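Local coordinates for penicillin-binding protein A (Mycobacterium tuberculosis, PDB 3UN7), which binds penicillin and probably acts as a D,D-transpeptidase that cross-links cell-wall peptidoglycan and helps regulate cell length, at residues A56-F61 with T69-A74; D106-P111 with R335-G340; P111-A116 with K142-V147; V134-S139 with T316-A321. All blocks are in the same frame, centred on the assembly; numbering follows the deposited sequence.

Contact 1 of 4, residues A56-F61 with T69-A74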
loop_
_atom_site.group_PDB
_atom_site.type_symbol
_atom_site.label_atom_id
_atom_site.label_comp_id
_atom_site.label_asym_id
_atom_site.label_seq_id
_atom_site.Cartn_x
_atom_site.Cartn_y
_atom_site.Cartn_z
ATOM N N ALA A 56 -3.744 -14.097 -3.464
ATOM C CA ALA A 56 -2.541 -14.300 -4.288
ATOM C C ALA A 56 -1.359 -13.373 -3.938
ATOM O O ALA A 56 -0.229 -13.830 -3.879
ATOM C CB ALA A 56 -2.871 -14.223 -5.773
ATOM N N PRO A 57 -1.609 -12.066 -3.702
ATOM C CA PRO A 57 -0.511 -11.179 -3.315
ATOM C C PRO A 57 0.162 -11.569 -1.991
ATOM O O PRO A 57 1.310 -11.180 -1.751
ATOM C CB PRO A 57 -1.219 -9.823 -3.154
ATOM C CG PRO A 57 -2.358 -9.900 -4.109
ATOM C CD PRO A 57 -2.863 -11.304 -3.853
ATOM N N VAL A 58 -0.564 -12.318 -1.154
ATOM C CA VAL A 58 -0.044 -12.774 0.118
ATOM C C VAL A 58 0.565 -14.175 -0.042
ATOM O O VAL A 58 1.721 -14.379 0.299
ATOM C CB VAL A 58 -1.141 -12.755 1.231
ATOM C CG1 VAL A 58 -0.619 -13.394 2.530
ATOM C CG2 VAL A 58 -1.598 -11.344 1.503
ATOM N N THR A 59 -0.201 -15.129 -0.567
ATOM C CA THR A 59 0.310 -16.511 -0.647
ATOM C C THR A 59 1.387 -16.661 -1.724
ATOM O O THR A 59 2.364 -17.354 -1.521
ATOM C CB THR A 59 -0.809 -17.551 -0.898
ATOM O OG1 THR A 59 -1.404 -17.307 -2.169
ATOM C CG2 THR A 59 -1.884 -17.504 0.208
ATOM N N GLY A 60 1.183 -16.006 -2.860
ATOM C CA GLY A 60 1.884 -16.338 -4.089
ATOM C C GLY A 60 1.510 -17.754 -4.516
ATOM O O GLY A 60 0.429 -18.265 -4.153
ATOM N N PHE A 61 2.385 -18.393 -5.287
ATOM C CA PHE A 61 2.111 -19.764 -5.755
ATOM C C PHE A 61 3.231 -20.721 -5.407
ATOM O O PHE A 61 4.350 -20.315 -5.067
ATOM C CB PHE A 61 1.782 -19.808 -7.265
ATOM C CG PHE A 61 2.912 -19.358 -8.166
ATOM C CD1 PHE A 61 3.960 -20.214 -8.488
ATOM C CD2 PHE A 61 2.893 -18.093 -8.736
ATOM C CE1 PHE A 61 4.982 -19.807 -9.345
ATOM C CE2 PHE A 61 3.919 -17.670 -9.583
ATOM C CZ PHE A 61 4.960 -18.525 -9.891
ATOM N N THR A 69 6.479 -18.237 -5.142
ATOM C CA THR A 69 6.555 -16.766 -5.007
ATOM C C THR A 69 5.966 -16.345 -3.675
ATOM O O THR A 69 5.427 -17.190 -2.949
ATOM C CB THR A 69 5.743 -16.022 -6.091
ATOM O OG1 THR A 69 4.386 -16.498 -6.077
ATOM C CG2 THR A 69 6.355 -16.225 -7.472
ATOM N N ALA A 70 6.055 -15.039 -3.385
ATOM C CA ALA A 70 5.541 -14.410 -2.165
ATOM C C ALA A 70 5.854 -15.242 -0.903
ATOM O O ALA A 70 6.997 -15.674 -0.739
ATOM C CB ALA A 70 4.040 -14.095 -2.296
ATOM N N LEU A 71 4.869 -15.486 -0.033
ATOM C CA LEU A 71 5.155 -16.212 1.230
ATOM C C LEU A 71 5.477 -17.691 1.054
ATOM O O LEU A 71 6.183 -18.262 1.880
ATOM C CB LEU A 71 4.026 -16.062 2.244
ATOM C CG LEU A 71 3.860 -14.720 2.942
ATOM C CD1 LEU A 71 2.701 -14.831 3.943
ATOM C CD2 LEU A 71 5.167 -14.278 3.637
ATOM N N GLU A 72 4.961 -18.319 -0.010
ATOM C CA GLU A 72 5.383 -19.697 -0.313
ATOM C C GLU A 72 6.910 -19.724 -0.469
ATOM O O GLU A 72 7.592 -20.659 -0.012
ATOM C CB GLU A 72 4.709 -20.255 -1.580
ATOM C CG GLU A 72 3.177 -20.402 -1.523
ATOM C CD GLU A 72 2.688 -21.662 -0.800
ATOM O OE1 GLU A 72 3.374 -22.158 0.128
ATOM O OE2 GLU A 72 1.600 -22.161 -1.167
ATOM N N ARG A 73 7.452 -18.692 -1.108
ATOM C CA ARG A 73 8.898 -18.627 -1.325
ATOM C C ARG A 73 9.622 -18.188 -0.049
ATOM O O ARG A 73 10.596 -18.828 0.376
ATOM C CB ARG A 73 9.242 -17.693 -2.491
ATOM C CG ARG A 73 10.724 -17.756 -2.905
ATOM C CD ARG A 73 10.969 -17.068 -4.254
ATOM N NE ARG A 73 12.329 -17.298 -4.776
ATOM C CZ ARG A 73 12.722 -18.395 -5.432
ATOM N NH1 ARG A 73 11.885 -19.414 -5.651
ATOM N NH2 ARG A 73 13.976 -18.491 -5.864
ATOM N N ALA A 74 9.143 -17.096 0.551
ATOM C CA ALA A 74 9.790 -16.482 1.715
ATOM C C ALA A 74 9.795 -17.417 2.924
ATOM O O ALA A 74 10.767 -17.456 3.689
ATOM C CB ALA A 74 9.101 -15.148 2.065
#
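The backbone carbonyls of V58 and T59, at the closing turn of one helix, receive the N-H groups of L71 and E72: E72 N reaches T59 O at 3.2 Å, and L71 N makes a weak bond to V58 O. At G60 the chain leaves the helix with a positive phi of 63°, and its CA passes 3.2 Å from T69 OG1. That hydroxyl does double duty. It takes the N-H of F61 (F61 N to T69 OG1, 2.9 Å) while lying over one face of the F61 ring, and the methyl CG2 of T69 reaches the far end of the ring, 3.5 Å from F61 CE2. The return bond, T69 N to F61 O, is 3.0 Å long, so the two residues grip each other twice. A70 sets CB against G60 N and V58 O, and V58 CG1 runs beside L71 CD1. E72 rests CG against T59 O, whereas its carboxylate is held by salt bridges to R47 and R23. This corner, where short strands 62-63 and 67-68 join the two helices, lies in the dimerisation-family region: V58 packs on L33 of strand 31-38, L71 on I26 of strand 26-28, and F61 on P154 and L157 of helix 154-157.

Contact 2 of 4, residues D106-P111 with R335-G340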
loop_
_atom_site.group_PDB
_atom_site.type_symbol
_atom_site.label_atom_id
_atom_site.label_comp_id
_atom_site.label_asym_id
_atom_site.label_seq_id
_atom_site.Cartn_x
_atom_site.Cartn_y
_atom_site.Cartn_z
ATOM N N ASP A 106 1.518 -18.008 10.211
ATOM C CA ASP A 106 0.364 -17.237 10.628
ATOM C C ASP A 106 0.565 -15.769 10.248
ATOM O O ASP A 106 1.337 -15.065 10.890
ATOM C CB ASP A 106 0.196 -17.378 12.141
ATOM C CG ASP A 106 -0.347 -18.744 12.546
ATOM O OD1 ASP A 106 -0.567 -19.619 11.656
ATOM O OD2 ASP A 106 -0.564 -18.947 13.769
ATOM N N THR A 107 -0.102 -15.324 9.186
ATOM C CA THR A 107 0.042 -13.937 8.720
ATOM C C THR A 107 -0.730 -12.942 9.590
ATOM O O THR A 107 -1.541 -13.319 10.431
ATOM C CB THR A 107 -0.385 -13.754 7.229
ATOM O OG1 THR A 107 -1.809 -13.820 7.130
ATOM C CG2 THR A 107 0.226 -14.833 6.353
ATOM N N THR A 108 -0.463 -11.666 9.368
ATOM C CA THR A 108 -1.134 -10.589 10.079
ATOM C C THR A 108 -2.427 -10.164 9.384
ATOM O O THR A 108 -3.101 -9.252 9.857
ATOM C CB THR A 108 -0.245 -9.337 10.137
ATOM O OG1 THR A 108 0.238 -9.043 8.811
ATOM C CG2 THR A 108 0.931 -9.559 11.049
ATOM N N ILE A 109 -2.742 -10.785 8.242
ATOM C CA ILE A 109 -3.876 -10.369 7.409
ATOM C C ILE A 109 -5.179 -10.607 8.156
ATOM O O ILE A 109 -5.372 -11.666 8.748
ATOM C CB ILE A 109 -3.902 -11.136 6.042
ATOM C CG1 ILE A 109 -2.663 -10.801 5.191
ATOM C CG2 ILE A 109 -5.192 -10.833 5.237
ATOM C CD1 ILE A 109 -2.621 -9.381 4.642
ATOM N N ASN A 110 -6.069 -9.616 8.127
ATOM C CA ASN A 110 -7.428 -9.796 8.629
ATOM C C ASN A 110 -8.311 -10.103 7.412
ATOM O O ASN A 110 -8.473 -9.244 6.560
ATOM C CB ASN A 110 -7.888 -8.521 9.365
ATOM C CG ASN A 110 -9.292 -8.643 9.945
ATOM O OD1 ASN A 110 -10.173 -9.278 9.359
ATOM N ND2 ASN A 110 -9.507 -8.017 11.102
ATOM N N PRO A 111 -8.849 -11.335 7.317
ATOM C CA PRO A 111 -9.623 -11.781 6.165
ATOM C C PRO A 111 -10.801 -10.861 5.837
ATOM O O PRO A 111 -11.053 -10.607 4.662
ATOM C CB PRO A 111 -10.116 -13.166 6.604
ATOM C CG PRO A 111 -9.031 -13.648 7.489
ATOM C CD PRO A 111 -8.719 -12.422 8.306
ATOM N N ARG A 335 7.738 -0.698 11.836
ATOM C CA ARG A 335 8.188 -1.573 10.771
ATOM C C ARG A 335 7.026 -2.464 10.328
ATOM O O ARG A 335 6.458 -3.199 11.151
ATOM C CB ARG A 335 9.378 -2.413 11.252
ATOM C CG ARG A 335 9.899 -3.409 10.227
ATOM C CD ARG A 335 11.310 -3.822 10.587
ATOM N NE ARG A 335 12.175 -2.646 10.521
ATOM C CZ ARG A 335 13.423 -2.569 10.983
ATOM N NH1 ARG A 335 14.001 -3.614 11.578
ATOM N NH2 ARG A 335 14.086 -1.427 10.849
ATOM N N PRO A 336 6.652 -2.385 9.039
ATOM C CA PRO A 336 5.509 -3.191 8.620
ATOM C C PRO A 336 5.892 -4.658 8.518
ATOM O O PRO A 336 7.008 -5.007 8.102
ATOM C CB PRO A 336 5.121 -2.617 7.245
ATOM C CG PRO A 336 6.277 -1.849 6.783
ATOM C CD PRO A 336 7.214 -1.577 7.937
ATOM N N TYR A 337 4.982 -5.514 8.937
ATOM C CA TYR A 337 5.244 -6.937 8.834
ATOM C C TYR A 337 3.978 -7.684 8.496
ATOM O O TYR A 337 2.890 -7.249 8.882
ATOM C CB TYR A 337 5.889 -7.479 10.113
ATOM C CG TYR A 337 5.044 -7.436 11.374
ATOM C CD1 TYR A 337 4.399 -8.585 11.841
ATOM C CD2 TYR A 337 4.954 -6.269 12.148
ATOM C CE1 TYR A 337 3.655 -8.572 13.013
ATOM C CE2 TYR A 337 4.203 -6.245 13.325
ATOM C CZ TYR A 337 3.558 -7.408 13.745
ATOM O OH TYR A 337 2.814 -7.426 14.897
ATOM N N LEU A 338 4.158 -8.816 7.796
ATOM C CA LEU A 338 3.078 -9.644 7.273
ATOM C C LEU A 338 2.964 -10.960 8.020
ATOM O O LEU A 338 1.932 -11.629 7.952
ATOM C CB LEU A 338 3.351 -9.954 5.797
ATOM C CG LEU A 338 2.336 -10.740 4.972
ATOM C CD1 LEU A 338 0.996 -10.015 5.038
ATOM C CD2 LEU A 338 2.847 -10.808 3.505
ATOM N N VAL A 339 4.043 -11.363 8.691
ATOM C CA VAL A 339 4.059 -12.645 9.392
ATOM C C VAL A 339 4.088 -12.420 10.895
ATOM O O VAL A 339 5.060 -11.900 11.424
ATOM C CB VAL A 339 5.211 -13.550 8.919
ATOM C CG1 VAL A 339 5.214 -14.895 9.716
ATOM C CG2 VAL A 339 5.042 -13.864 7.418
ATOM N N GLY A 340 3.014 -12.814 11.573
ATOM C CA GLY A 340 2.913 -12.659 13.031
ATOM C C GLY A 340 3.625 -13.747 13.803
ATOM O O GLY A 340 4.241 -13.492 14.844
#
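D106 and G340 open a short antiparallel pairing in which strand 104-107 lies against strand 339-343. D106 O accepts from G340 N (2.9 Å), the donor lying in the carbonyl plane. The carboxylate of D106 turns elsewhere, to T27 and, in a salt bridge, to K343. T107 follows as a non-hydrogen-bonded pair with V339, their CA atoms 4.3 Å apart and their side chains diverging; the T107 CA-H faces L338 O, with T107 CA 3.1 Å from that oxygen. The hydroxyl of T107 bonds to T27 O, in the parallel neighbour 26-28 of this mixed sheet, and takes a weak bond from I109 N. At T108 the strand has ended, yet T108 N still reaches L338 O at 2.8 Å, from 45° above the carbonyl plane. The T108 side chain divides its work. OG1, placed between the backbone N and carbonyl carbon (chi1 50°), bonds to I143 O of the neighbouring sheet, while CG2 approaches the Y337 ring obliquely, 3.5 Å from Y337 CE1. I109 then brings CD1 onto L338 CD1 at 3.7 Å. L338 O is thus the common acceptor, met by one N-H and one CA-H. The chemistry implies that the register between these chain segments, more than 220 residues apart, is set by backbone groups, and that the threonine hydroxyls tie the pairing to the strands beside it.

Contact 3 of 4, residues P111-A116 with K142-V147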
loop_
_atom_site.group_PDB
_atom_site.type_symbol
_atom_site.label_atom_id
_atom_site.label_comp_id
_atom_site.label_asym_id
_atom_site.label_seq_id
_atom_site.Cartn_x
_atom_site.Cartn_y
_atom_site.Cartn_z
ATOM N N PRO A 111 -8.849 -11.335 7.317
ATOM C CA PRO A 111 -9.623 -11.781 6.165
ATOM C C PRO A 111 -10.801 -10.861 5.837
ATOM O O PRO A 111 -11.053 -10.607 4.662
ATOM C CB PRO A 111 -10.116 -13.166 6.604
ATOM C CG PRO A 111 -9.031 -13.648 7.489
ATOM C CD PRO A 111 -8.719 -12.422 8.306
ATOM N N ARG A 112 -11.486 -10.354 6.865
ATOM C CA ARG A 112 -12.590 -9.397 6.692
ATOM C C ARG A 112 -12.110 -8.152 5.961
ATOM O O ARG A 112 -12.784 -7.658 5.057
ATOM C CB ARG A 112 -13.188 -8.989 8.039
ATOM C CG ARG A 112 -13.778 -10.136 8.827
ATOM C CD ARG A 112 -14.489 -9.649 10.080
ATOM N NE ARG A 112 -15.937 -9.553 9.879
ATOM C CZ ARG A 112 -16.853 -10.187 10.614
ATOM N NH1 ARG A 112 -16.486 -10.963 11.631
ATOM N NH2 ARG A 112 -18.145 -10.032 10.339
ATOM N N ILE A 113 -10.930 -7.664 6.332
ATOM C CA ILE A 113 -10.398 -6.456 5.714
ATOM C C ILE A 113 -9.935 -6.751 4.279
ATOM O O ILE A 113 -10.304 -6.043 3.353
ATOM C CB ILE A 113 -9.279 -5.814 6.571
ATOM C CG1 ILE A 113 -9.791 -5.598 8.006
ATOM C CG2 ILE A 113 -8.810 -4.460 5.973
ATOM C CD1 ILE A 113 -8.725 -5.045 8.958
ATOM N N GLN A 114 -9.155 -7.815 4.103
ATOM C CA GLN A 114 -8.692 -8.231 2.772
ATOM C C GLN A 114 -9.875 -8.401 1.798
ATOM O O GLN A 114 -9.829 -7.909 0.667
ATOM C CB GLN A 114 -7.903 -9.538 2.881
ATOM C CG GLN A 114 -7.306 -10.010 1.561
ATOM C CD GLN A 114 -5.913 -9.466 1.324
ATOM O OE1 GLN A 114 -5.379 -8.744 2.154
ATOM N NE2 GLN A 114 -5.310 -9.830 0.190
ATOM N N GLN A 115 -10.910 -9.118 2.249
ATOM C CA GLN A 115 -12.106 -9.381 1.455
ATOM C C GLN A 115 -12.844 -8.093 1.105
ATOM O O GLN A 115 -13.252 -7.926 -0.041
ATOM C CB GLN A 115 -13.045 -10.378 2.150
ATOM C CG GLN A 115 -14.150 -10.965 1.238
ATOM C CD GLN A 115 -13.584 -11.888 0.166
ATOM O OE1 GLN A 115 -12.809 -12.790 0.472
ATOM N NE2 GLN A 115 -13.950 -11.646 -1.100
ATOM N N ALA A 116 -12.969 -7.168 2.064
ATOM C CA ALA A 116 -13.600 -5.874 1.784
ATOM C C ALA A 116 -12.823 -5.061 0.755
ATOM O O ALA A 116 -13.410 -4.456 -0.127
ATOM C CB ALA A 116 -13.787 -5.073 3.065
ATOM N N LYS A 142 1.471 -4.125 11.753
ATOM C CA LYS A 142 0.807 -5.269 11.146
ATOM C C LYS A 142 0.209 -4.903 9.812
ATOM O O LYS A 142 -0.461 -3.871 9.701
ATOM C CB LYS A 142 -0.328 -5.784 12.023
ATOM C CG LYS A 142 0.098 -6.677 13.120
ATOM C CD LYS A 142 -1.133 -7.326 13.724
ATOM C CE LYS A 142 -0.907 -7.618 15.184
ATOM N NZ LYS A 142 -2.091 -8.284 15.806
ATOM N N ILE A 143 0.452 -5.744 8.804
ATOM C CA ILE A 143 -0.158 -5.554 7.472
ATOM C C ILE A 143 -1.476 -6.318 7.529
ATOM O O ILE A 143 -1.484 -7.542 7.644
ATOM C CB ILE A 143 0.784 -6.023 6.306
ATOM C CG1 ILE A 143 2.004 -5.086 6.196
ATOM C CG2 ILE A 143 0.034 -6.080 4.958
ATOM C CD1 ILE A 143 3.119 -5.624 5.290
ATOM N N LEU A 144 -2.582 -5.578 7.510
ATOM C CA LEU A 144 -3.915 -6.148 7.717
ATOM C C LEU A 144 -4.597 -6.501 6.394
ATOM O O LEU A 144 -5.501 -7.329 6.352
ATOM C CB LEU A 144 -4.788 -5.185 8.544
ATOM C CG LEU A 144 -4.234 -4.690 9.888
ATOM C CD1 LEU A 144 -5.108 -3.562 10.466
ATOM C CD2 LEU A 144 -4.120 -5.823 10.897
ATOM N N ALA A 145 -4.142 -5.873 5.316
ATOM C CA ALA A 145 -4.603 -6.223 3.994
ATOM C C ALA A 145 -3.542 -5.823 3.008
ATOM O O ALA A 145 -2.870 -4.795 3.172
ATOM C CB ALA A 145 -5.945 -5.527 3.657
ATOM N N LEU A 146 -3.406 -6.658 1.987
ATOM C CA LEU A 146 -2.493 -6.436 0.891
ATOM C C LEU A 146 -3.235 -6.931 -0.342
ATOM O O LEU A 146 -3.254 -8.122 -0.624
ATOM C CB LEU A 146 -1.204 -7.228 1.122
ATOM C CG LEU A 146 0.059 -6.798 0.384
ATOM C CD1 LEU A 146 0.535 -5.426 0.878
ATOM C CD2 LEU A 146 1.161 -7.865 0.592
ATOM N N VAL A 147 -3.905 -6.011 -1.018
ATOM C CA VAL A 147 -4.783 -6.331 -2.147
ATOM C C VAL A 147 -4.196 -5.798 -3.444
ATOM O O VAL A 147 -3.722 -4.672 -3.495
ATOM C CB VAL A 147 -6.207 -5.785 -1.938
ATOM C CG1 VAL A 147 -7.082 -6.070 -3.163
ATOM C CG2 VAL A 147 -6.847 -6.429 -0.696
#
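Q114 and L146 supply the polar part of this helix-strand contact, a two-point bond between one side-chain amide and one backbone residue. Q114 OE1 accepts from L146 N (2.9 Å, nearly straight at 164°), and Q114 NE2 donates to L146 O at 2.8 Å. The second bond is the more bent, its donor standing well above the carbonyl plane of L146. A bend at chi2 of Q114 (90°) carries CD to the strand; the amide there offers OE1 and NE2 to the two backbone groups of L146. NE2 also bonds to V54 O of helix 52-59, so the nitrogen has two acceptors and the oxygen one donor. Strand 143-149 is the outermost strand of the five-stranded antiparallel sheet of the transpeptidase fold, and its inner side is bonded to strand 131-136. The Q114 amide therefore meets the outward-facing backbone of L146 much as a further strand would. Near this edge L144 and A145 both face A135, a classic beta bulge. The helix segment 111-116 and strand segment 143-147 run roughly parallel, 27° apart, with their axes 6.8 Å apart at closest. Carbon packing makes up the rest. I113 straddles the bulge: its CG2 branch touches A145 CB at 3.8 Å, and CD1 reaches L144 CB at 4.0 Å. V147 and Q114 run alongside each other with opposite headings, V147 CG2 lying 3.8 Å from Q114 CD. Beyond them, V453 and A457 of helix 446-458 pack against I113, and V133 of strand 131-136 against V147.

Contact 4 of 4, residues V134-S139 with T316-A321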
loop_
_atom_site.group_PDB
_atom_site.type_symbol
_atom_site.label_atom_id
_atom_site.label_comp_id
_atom_site.label_asym_id
_atom_site.label_seq_id
_atom_site.Cartn_x
_atom_site.Cartn_y
_atom_site.Cartn_z
ATOM N N VAL A 134 -3.949 -1.285 0.610
ATOM C CA VAL A 134 -3.117 -1.709 1.727
ATOM C C VAL A 134 -3.767 -1.185 2.986
ATOM O O VAL A 134 -4.212 -0.023 3.032
ATOM C CB VAL A 134 -1.661 -1.152 1.643
ATOM C CG1 VAL A 134 -0.871 -1.529 2.898
ATOM C CG2 VAL A 134 -0.946 -1.682 0.406
ATOM N N ALA A 135 -3.816 -2.032 4.008
ATOM C CA ALA A 135 -4.265 -1.627 5.320
ATOM C C ALA A 135 -3.199 -2.013 6.338
ATOM O O ALA A 135 -2.643 -3.115 6.309
ATOM C CB ALA A 135 -5.629 -2.254 5.664
ATOM N N LEU A 136 -2.905 -1.070 7.219
ATOM C CA LEU A 136 -1.863 -1.235 8.227
ATOM C C LEU A 136 -2.451 -0.905 9.579
ATOM O O LEU A 136 -3.373 -0.086 9.688
ATOM C CB LEU A 136 -0.683 -0.285 7.958
ATOM C CG LEU A 136 0.070 -0.394 6.622
ATOM C CD1 LEU A 136 1.173 0.659 6.546
ATOM C CD2 LEU A 136 0.674 -1.803 6.434
ATOM N N GLU A 137 -1.920 -1.538 10.613
ATOM C CA GLU A 137 -2.257 -1.165 11.985
ATOM C C GLU A 137 -1.174 -0.209 12.454
ATOM O O GLU A 137 -0.033 -0.630 12.621
ATOM C CB GLU A 137 -2.265 -2.405 12.873
ATOM C CG GLU A 137 -2.665 -2.125 14.319
ATOM C CD GLU A 137 -2.970 -3.410 15.043
ATOM O OE1 GLU A 137 -2.022 -4.149 15.354
ATOM O OE2 GLU A 137 -4.159 -3.694 15.280
ATOM N N PRO A 138 -1.520 1.077 12.673
ATOM C CA PRO A 138 -0.462 2.061 12.866
ATOM C C PRO A 138 0.421 1.868 14.106
ATOM O O PRO A 138 1.609 2.166 14.030
ATOM C CB PRO A 138 -1.220 3.400 12.880
ATOM C CG PRO A 138 -2.543 3.104 12.201
ATOM C CD PRO A 138 -2.851 1.718 12.704
ATOM N N SER A 139 -0.137 1.335 15.201
ATOM C CA SER A 139 0.597 1.178 16.451
ATOM C C SER A 139 1.548 -0.025 16.452
ATOM O O SER A 139 2.421 -0.133 17.316
ATOM C CB SER A 139 -0.376 1.060 17.630
ATOM O OG SER A 139 -1.165 -0.115 17.530
ATOM N N THR A 316 5.267 3.093 -3.667
ATOM C CA THR A 316 4.417 1.908 -3.645
ATOM C C THR A 316 3.164 2.297 -2.883
ATOM O O THR A 316 3.200 3.227 -2.086
ATOM C CB THR A 316 5.077 0.717 -2.934
ATOM O OG1 THR A 316 5.342 1.051 -1.569
ATOM C CG2 THR A 316 6.391 0.300 -3.633
ATOM N N PRO A 317 2.030 1.637 -3.164
ATOM C CA PRO A 317 0.863 1.789 -2.288
ATOM C C PRO A 317 1.161 1.514 -0.800
ATOM O O PRO A 317 0.662 2.231 0.056
ATOM C CB PRO A 317 -0.139 0.792 -2.867
ATOM C CG PRO A 317 0.211 0.800 -4.375
ATOM C CD PRO A 317 1.728 0.824 -4.359
ATOM N N LEU A 318 1.977 0.506 -0.497
ATOM C CA LEU A 318 2.400 0.289 0.888
ATOM C C LEU A 318 3.107 1.510 1.510
ATOM O O LEU A 318 2.844 1.852 2.669
ATOM C CB LEU A 318 3.296 -0.945 0.993
ATOM C CG LEU A 318 3.916 -1.233 2.363
ATOM C CD1 LEU A 318 2.846 -1.568 3.384
ATOM C CD2 LEU A 318 4.978 -2.359 2.295
ATOM N N ALA A 319 4.024 2.136 0.765
ATOM C CA ALA A 319 4.699 3.356 1.253
ATOM C C ALA A 319 3.700 4.499 1.518
ATOM O O ALA A 319 3.832 5.226 2.502
ATOM C CB ALA A 319 5.801 3.794 0.279
ATOM N N ASN A 320 2.691 4.652 0.657
ATOM C CA ASN A 320 1.670 5.673 0.912
ATOM C C ASN A 320 0.808 5.322 2.142
ATOM O O ASN A 320 0.492 6.211 2.925
ATOM C CB ASN A 320 0.825 5.986 -0.336
ATOM C CG ASN A 320 0.732 7.498 -0.635
ATOM O OD1 ASN A 320 1.152 8.333 0.164
ATOM N ND2 ASN A 320 0.158 7.842 -1.788
ATOM N N ALA A 321 0.446 4.049 2.333
ATOM C CA ALA A 321 -0.237 3.615 3.578
ATOM C C ALA A 321 0.623 3.908 4.795
ATOM O O ALA A 321 0.102 4.305 5.840
ATOM C CB ALA A 321 -0.597 2.110 3.550
#
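A321 N donates to P317 O at 2.9 Å, a bond of the first helical turn, and both residues touch V134 on the strand. The same turn is capped by T316, whose OG1 accepts from A319 N at 2.9 Å in an N-cap bond. Across the contact itself the meeting is wholly apolar. V134 spreads its two methyls over the turn: CG1, anti to the backbone N (chi1 175°), sits 3.7 Å from both A321 CB and L318 CD1, while CG2 passes P317 CB at 4.2 Å. Helix 317-328 packs here on one face of the antiparallel sheet of the penicillin-recognising transpeptidase fold, and alternation along strand 134-136 decides which residues take part. V134 and L136 face the helix, whereas A135 points the other way, where I113 of helix 111-123 touches it. The two short segments differ in direction by 36°, with their axes 8.1 Å apart at closest. L136 stands almost at a right angle to L318, with CD2 set 3.8 Å from L318 CD1; its other methyl, CD1, approaches A321 CB at 3.8 Å. A321 CB thus touches both strand side chains. From the same helix N320 bonds through ND2 to T194, the residue after S193, the probable acyl-ester nucleophile.

Overall arrangement
All four contacts are buried, but they lie at different distances from the chain's centre: the centre of contact 4 is about 5 Å from it, that of contact 1 about 17 Å, with contacts 2 and 3 between. Chemistry follows place: contact 4, sheet face against helix, is purely apolar, whereas contacts 1 to 3 add hydrogen bonds: backbone and a threonine hydroxyl in 1, strand pairing in 2, a glutamine amide on a strand edge in 3. Contacts 3 and 4 use adjoining strands of one sheet, joined by L144 N to A135 O. Contacts 2 and 3 share P111 and meet where Y337 O takes I143 N. Contact 1 packs on both, L71 reaching V339 and P57 reaching L146, so the N-terminal region is seated on the transpeptidase domain.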